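Local atomic coordinates of mannitol dehydrogenase (Pseudomonas fluorescens, PDB entry 1LJ8), a protein that probably catalyses the NAD-dependent interconversion of mannitol and fructose, and binds NAD in a Rossmann domain. Residues A[32-35]-A[36-40]; A[163-166]-A[167-171]. All blocks are in the same frame, centred on the assembly; numbering follows the deposited sequence.

Contact 1 (A[32-35]-A[36-40]). With NAD (nicotinamide-adenine-dinucleotide), chain B.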
loop_
_atom_site.group_PDB
_atom_site.type_symbol
_atom_site.label_atom_id
_atom_site.label_comp_id
_atom_site.label_asym_id
_atom_site.label_seq_id
_atom_site.Cartn_x
_atom_site.Cartn_y
_atom_site.Cartn_z
ATOM N N ILE A 32 11.855 4.828 -1.696
ATOM C CA ILE A 32 11.115 5.377 -2.825
ATOM C C ILE A 32 9.609 5.355 -2.545
ATOM O O ILE A 32 8.997 4.283 -2.331
ATOM C CB ILE A 32 11.410 4.604 -4.116
ATOM C CG1 ILE A 32 12.937 4.585 -4.353
ATOM C CG2 ILE A 32 10.667 5.296 -5.318
ATOM C CD1 ILE A 32 13.343 3.780 -5.630
ATOM N N GLY A 33 9.011 6.551 -2.586
ATOM C CA GLY A 33 7.575 6.681 -2.332
ATOM C C GLY A 33 7.318 7.129 -0.895
ATOM O O GLY A 33 6.723 6.392 -0.108
ATOM N N VAL A 34 7.691 8.344 -0.541
ATOM C CA VAL A 34 7.484 8.770 0.847
ATOM C C VAL A 34 6.055 9.283 1.005
ATOM O O VAL A 34 5.779 10.449 0.701
ATOM C CB VAL A 34 8.486 9.882 1.255
ATOM C CG1 VAL A 34 8.227 10.324 2.762
ATOM C CG2 VAL A 34 9.928 9.343 1.090
ATOM N N GLY A 35 5.159 8.417 1.482
ATOM C CA GLY A 35 3.782 8.822 1.697
ATOM C C GLY A 35 3.469 8.657 3.173
ATOM O O GLY A 35 4.339 8.921 4.043
ATOM N N GLY A 36 2.240 8.233 3.458
ATOM C CA GLY A 36 1.882 8.024 4.846
ATOM C C GLY A 36 2.405 6.714 5.407
ATOM O O GLY A 36 3.026 6.671 6.471
ATOM N N PHE A 37 2.184 5.619 4.691
ATOM C CA PHE A 37 2.571 4.318 5.245
ATOM C C PHE A 37 4.041 4.167 5.562
ATOM O O PHE A 37 4.415 3.650 6.615
ATOM C CB PHE A 37 2.134 3.169 4.312
ATOM C CG PHE A 37 2.364 1.817 4.911
ATOM C CD1 PHE A 37 1.723 1.441 6.108
ATOM C CD2 PHE A 37 3.261 0.950 4.330
ATOM C CE1 PHE A 37 2.010 0.179 6.700
ATOM C CE2 PHE A 37 3.562 -0.300 4.891
ATOM C CZ PHE A 37 2.936 -0.692 6.085
ATOM N N HIS A 38 4.898 4.636 4.670
ATOM C CA HIS A 38 6.324 4.533 4.961
ATOM C C HIS A 38 6.647 5.207 6.285
ATOM O O HIS A 38 7.404 4.691 7.109
ATOM C CB HIS A 38 7.167 5.249 3.871
ATOM C CG HIS A 38 8.591 5.443 4.282
ATOM N ND1 HIS A 38 9.468 4.382 4.406
ATOM C CD2 HIS A 38 9.267 6.551 4.677
ATOM C CE1 HIS A 38 10.625 4.834 4.869
ATOM N NE2 HIS A 38 10.529 6.144 5.045
ATOM N N ARG A 39 6.061 6.380 6.488
ATOM C CA ARG A 39 6.344 7.146 7.686
ATOM C C ARG A 39 5.777 6.538 8.961
ATOM O O ARG A 39 6.396 6.653 10.036
ATOM C CB ARG A 39 5.791 8.590 7.515
ATOM C CG ARG A 39 6.484 9.304 6.308
ATOM C CD ARG A 39 6.195 10.809 6.387
ATOM N NE ARG A 39 4.755 11.055 6.206
ATOM C CZ ARG A 39 4.111 12.108 6.721
ATOM N NH1 ARG A 39 4.788 13.008 7.444
ATOM N NH2 ARG A 39 2.782 12.251 6.522
ATOM N N ALA A 40 4.607 5.923 8.854
ATOM C CA ALA A 40 3.959 5.327 10.045
ATOM C C ALA A 40 4.495 3.949 10.383
ATOM O O ALA A 40 4.220 3.431 11.491
ATOM C CB ALA A 40 2.437 5.197 9.786
HETATM P PA NAD B . 0.332 7.756 -0.320
HETATM O O1A NAD B . -0.648 8.134 -1.306
HETATM O O2A NAD B . 0.551 8.514 0.944
HETATM O O5B NAD B . 1.781 7.674 -0.987
HETATM C C5B NAD B . 1.982 6.856 -2.181
HETATM C C4B NAD B . 3.445 7.209 -2.519
HETATM O O4B NAD B . 3.814 6.392 -3.706
HETATM C C3B NAD B . 3.700 8.669 -3.034
HETATM O O3B NAD B . 5.006 9.041 -2.555
HETATM C C2B NAD B . 3.628 8.517 -4.560
HETATM O O2B NAD B . 4.301 9.557 -5.258
HETATM C C1B NAD B . 4.351 7.197 -4.749
HETATM N N9A NAD B . 4.096 6.526 -5.983
HETATM C C8A NAD B . 2.916 6.228 -6.635
HETATM N N7A NAD B . 3.110 5.552 -7.744
HETATM C C5A NAD B . 4.487 5.405 -7.813
HETATM C C6A NAD B . 5.259 4.750 -8.779
HETATM N N6A NAD B . 4.790 4.106 -9.849
HETATM N N1A NAD B . 6.637 4.762 -8.622
HETATM C C2A NAD B . 7.239 5.395 -7.536
HETATM N N3A NAD B . 6.492 6.033 -6.552
HETATM C C4A NAD B . 5.108 6.007 -6.750
HETATM O O3 NAD B . 0.026 6.236 0.020
HETATM P PN NAD B . 0.332 5.355 1.329
HETATM O O1N NAD B . -0.836 5.397 2.214
HETATM O O2N NAD B . 1.616 5.811 1.869
HETATM O O5D NAD B . 0.391 3.892 0.746
HETATM C C5D NAD B . 1.463 3.583 -0.134
HETATM C C4D NAD B . 1.509 2.119 -0.205
HETATM O O4D NAD B . 1.959 1.483 1.008
HETATM C C3D NAD B . 0.202 1.351 -0.618
HETATM O O3D NAD B . -0.065 1.444 -2.013
HETATM C C2D NAD B . 0.429 -0.043 -0.068
HETATM O O2D NAD B . 1.104 -0.869 -1.009
HETATM C C1D NAD B . 1.278 0.212 1.203
HETATM N N1N NAD B . 0.507 0.214 2.461
HETATM C C2N NAD B . -0.343 1.250 2.888
HETATM C C3N NAD B . -1.062 1.058 4.039
HETATM C C7N NAD B . -2.025 2.169 4.500
HETATM O O7N NAD B . -2.808 1.887 5.419
HETATM N N7N NAD B . -2.068 3.335 3.891
HETATM C C4N NAD B . -0.967 -0.206 4.801
HETATM C C5N NAD B . -0.063 -1.212 4.342
HETATM C C6N NAD B . 0.698 -1.024 3.153
HETATM O O HOH W 1 4.406 5.592 2.107
#
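G33 O lies 4.2 Å from H38 CB, the first approach of the turn to the helix that follows it. V34 has CG1 anti to its own N (chi1 180°), which sets this methyl 4.1 Å from R39 CG, the two side chains crossing at about a right angle. The glycine-rich G33-V34-G35-G36 turn, leading from strand 27-32 into helix 36-40, is the dinucleotide-binding turn of the Rossmann fold. G35 CA lies 3.3 Å from NAD O2A, which places the pyrophosphate directly against the glycine backbone. G35 N donates to a water that also accepts from H38 N and donates to NAD O2N. On the carbonyl side, R39 NE donates a hydrogen bond to G35 O (3.1 Å), the oxygen within the guanidinium plane but the donor 40° above the carbonyl plane; NH1 of R39 bonds to W254 O. G36 N donates to NAD O2A (3.0 Å) and F37 N to NAD O2N (2.9 Å). NAD C5N lies 3.4 Å above the plane of the F37 ring, over its centre, so the nicotinamide covers one face of the phenyl.

Contact 2 (A[163-166]-A[167-171])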
loop_
_atom_site.group_PDB
_atom_site.type_symbol
_atom_site.label_atom_id
_atom_site.label_comp_id
_atom_site.label_asym_id
_atom_site.label_seq_id
_atom_site.Cartn_x
_atom_site.Cartn_y
_atom_site.Cartn_z
ATOM N N LYS A 163 12.961 7.525 -15.341
ATOM C CA LYS A 163 11.854 8.149 -14.663
ATOM C C LYS A 163 11.211 7.137 -13.717
ATOM O O LYS A 163 10.502 7.550 -12.804
ATOM C CB LYS A 163 10.787 8.606 -15.636
ATOM C CG LYS A 163 11.283 9.583 -16.692
ATOM C CD LYS A 163 10.082 10.127 -17.448
ATOM C CE LYS A 163 9.054 9.037 -17.703
ATOM N NZ LYS A 163 7.774 9.669 -18.150
ATOM N N THR A 164 11.435 5.844 -13.938
ATOM C CA THR A 164 10.768 4.840 -13.090
ATOM C C THR A 164 11.667 4.210 -12.067
ATOM O O THR A 164 12.885 4.278 -12.139
ATOM C CB THR A 164 10.171 3.664 -13.901
ATOM O OG1 THR A 164 11.230 2.784 -14.344
ATOM C CG2 THR A 164 9.409 4.204 -15.116
ATOM N N VAL A 165 11.034 3.521 -11.117
ATOM C CA VAL A 165 11.815 2.865 -10.110
ATOM C C VAL A 165 12.812 1.867 -10.740
ATOM O O VAL A 165 13.955 1.715 -10.275
ATOM C CB VAL A 165 10.832 2.184 -9.077
ATOM C CG1 VAL A 165 9.924 1.209 -9.802
ATOM C CG2 VAL A 165 11.598 1.472 -8.017
ATOM N N PHE A 166 12.387 1.159 -11.781
ATOM C CA PHE A 166 13.297 0.189 -12.392
ATOM C C PHE A 166 14.494 0.854 -13.036
ATOM O O PHE A 166 15.603 0.358 -12.900
ATOM C CB PHE A 166 12.555 -0.639 -13.433
ATOM C CG PHE A 166 11.342 -1.319 -12.876
ATOM C CD1 PHE A 166 10.081 -0.851 -13.176
ATOM C CD2 PHE A 166 11.490 -2.374 -11.980
ATOM C CE1 PHE A 166 8.941 -1.429 -12.578
ATOM C CE2 PHE A 166 10.374 -2.962 -11.372
ATOM C CZ PHE A 166 9.093 -2.480 -11.672
ATOM N N GLY A 167 14.259 1.954 -13.746
ATOM C CA GLY A 167 15.354 2.671 -14.405
ATOM C C GLY A 167 16.319 3.225 -13.384
ATOM O O GLY A 167 17.541 3.132 -13.562
ATOM N N PHE A 168 15.800 3.797 -12.300
ATOM C CA PHE A 168 16.690 4.325 -11.269
ATOM C C PHE A 168 17.475 3.244 -10.567
ATOM O O PHE A 168 18.683 3.399 -10.313
ATOM C CB PHE A 168 15.916 5.180 -10.243
ATOM C CG PHE A 168 15.771 6.600 -10.678
ATOM C CD1 PHE A 168 14.548 7.085 -11.146
ATOM C CD2 PHE A 168 16.905 7.445 -10.702
ATOM C CE1 PHE A 168 14.438 8.398 -11.638
ATOM C CE2 PHE A 168 16.784 8.768 -11.204
ATOM C CZ PHE A 168 15.546 9.214 -11.664
ATOM N N ILE A 169 16.800 2.151 -10.182
ATOM C CA ILE A 169 17.560 1.090 -9.524
ATOM C C ILE A 169 18.638 0.504 -10.455
ATOM O O ILE A 169 19.756 0.278 -10.016
ATOM C CB ILE A 169 16.617 -0.040 -9.030
ATOM C CG1 ILE A 169 15.903 0.491 -7.776
ATOM C CG2 ILE A 169 17.401 -1.336 -8.721
ATOM C CD1 ILE A 169 14.715 -0.386 -7.338
ATOM N N CYS A 170 18.316 0.268 -11.717
ATOM C CA CYS A 170 19.343 -0.296 -12.621
ATOM C C CYS A 170 20.480 0.652 -12.819
ATOM O O CYS A 170 21.635 0.235 -12.834
ATOM C CB CYS A 170 18.752 -0.646 -13.987
ATOM S SG CYS A 170 17.812 -2.190 -13.932
ATOM N N ALA A 171 20.179 1.944 -12.988
ATOM C CA ALA A 171 21.293 2.871 -13.187
ATOM C C ALA A 171 22.170 2.938 -11.930
ATOM O O ALA A 171 23.403 3.069 -12.020
ATOM C CB ALA A 171 20.772 4.294 -13.573
#
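T164 OG1 accepts from G167 N at 3.2 Å, and the N-H...O angle of 169° makes this capping bond nearly straight. The hydroxyl sits between the backbone N and the carbonyl carbon of its own residue (chi1 75°), turned back over the first turn of the helix. It is also hydrogen-bonded to D155 OD2, while OD1 of the same carboxylate takes K163 N, so D155 ties the cap to helix 150-157. The first i-to-i+4 main-chain bonds of the helix follow: F168 N meets T164 O at 3.0 Å, almost in line with the carbonyl bond, I169 N bonds to V165 O, and C170 N to F166 O. Beyond the backbone, V165 CG2 touches I169 CD1 at 3.7 Å, the two side chains lying side by side and pointing the same way. V165 CG1 stands 3.9 Å above one face of the F166 ring, offset toward its rim; that ring also meets F145 edge-to-face. The F168 ring folds back along the start of the helix, its CD1 3.4 Å from T164 O and its CE1 4.0 Å from K163 CA. Further out it packs on L115, I116 and L119 of helix 112-119, whereas I169 and C170 rest on L203 of helix 195-210. The arrangement is that of a threonine N-cap opening an alpha-helix, here helix 165-178 of the Rossmann domain.

In the fold
Contact 1 precedes contact 2 along the chain, and both fall within the range of the Rossmann domain. Their centres are 19 Å apart. Contact 1 joins strand 27-32, an inner strand of the seven-stranded mixed sheet, to helix 36-40, and contact 2 opens helix 165-178, which precedes the edge strand 185-188. They nevertheless touch, for I32 CD1 packs against V165 CG2 at 3.8 Å. NAD relates them as well: contact 1 grips its pyrophosphate and nicotinamide, whereas contact 2 lies near the adenine end, with the V165 side chain about 5 Å from the cofactor at the nearest atoms.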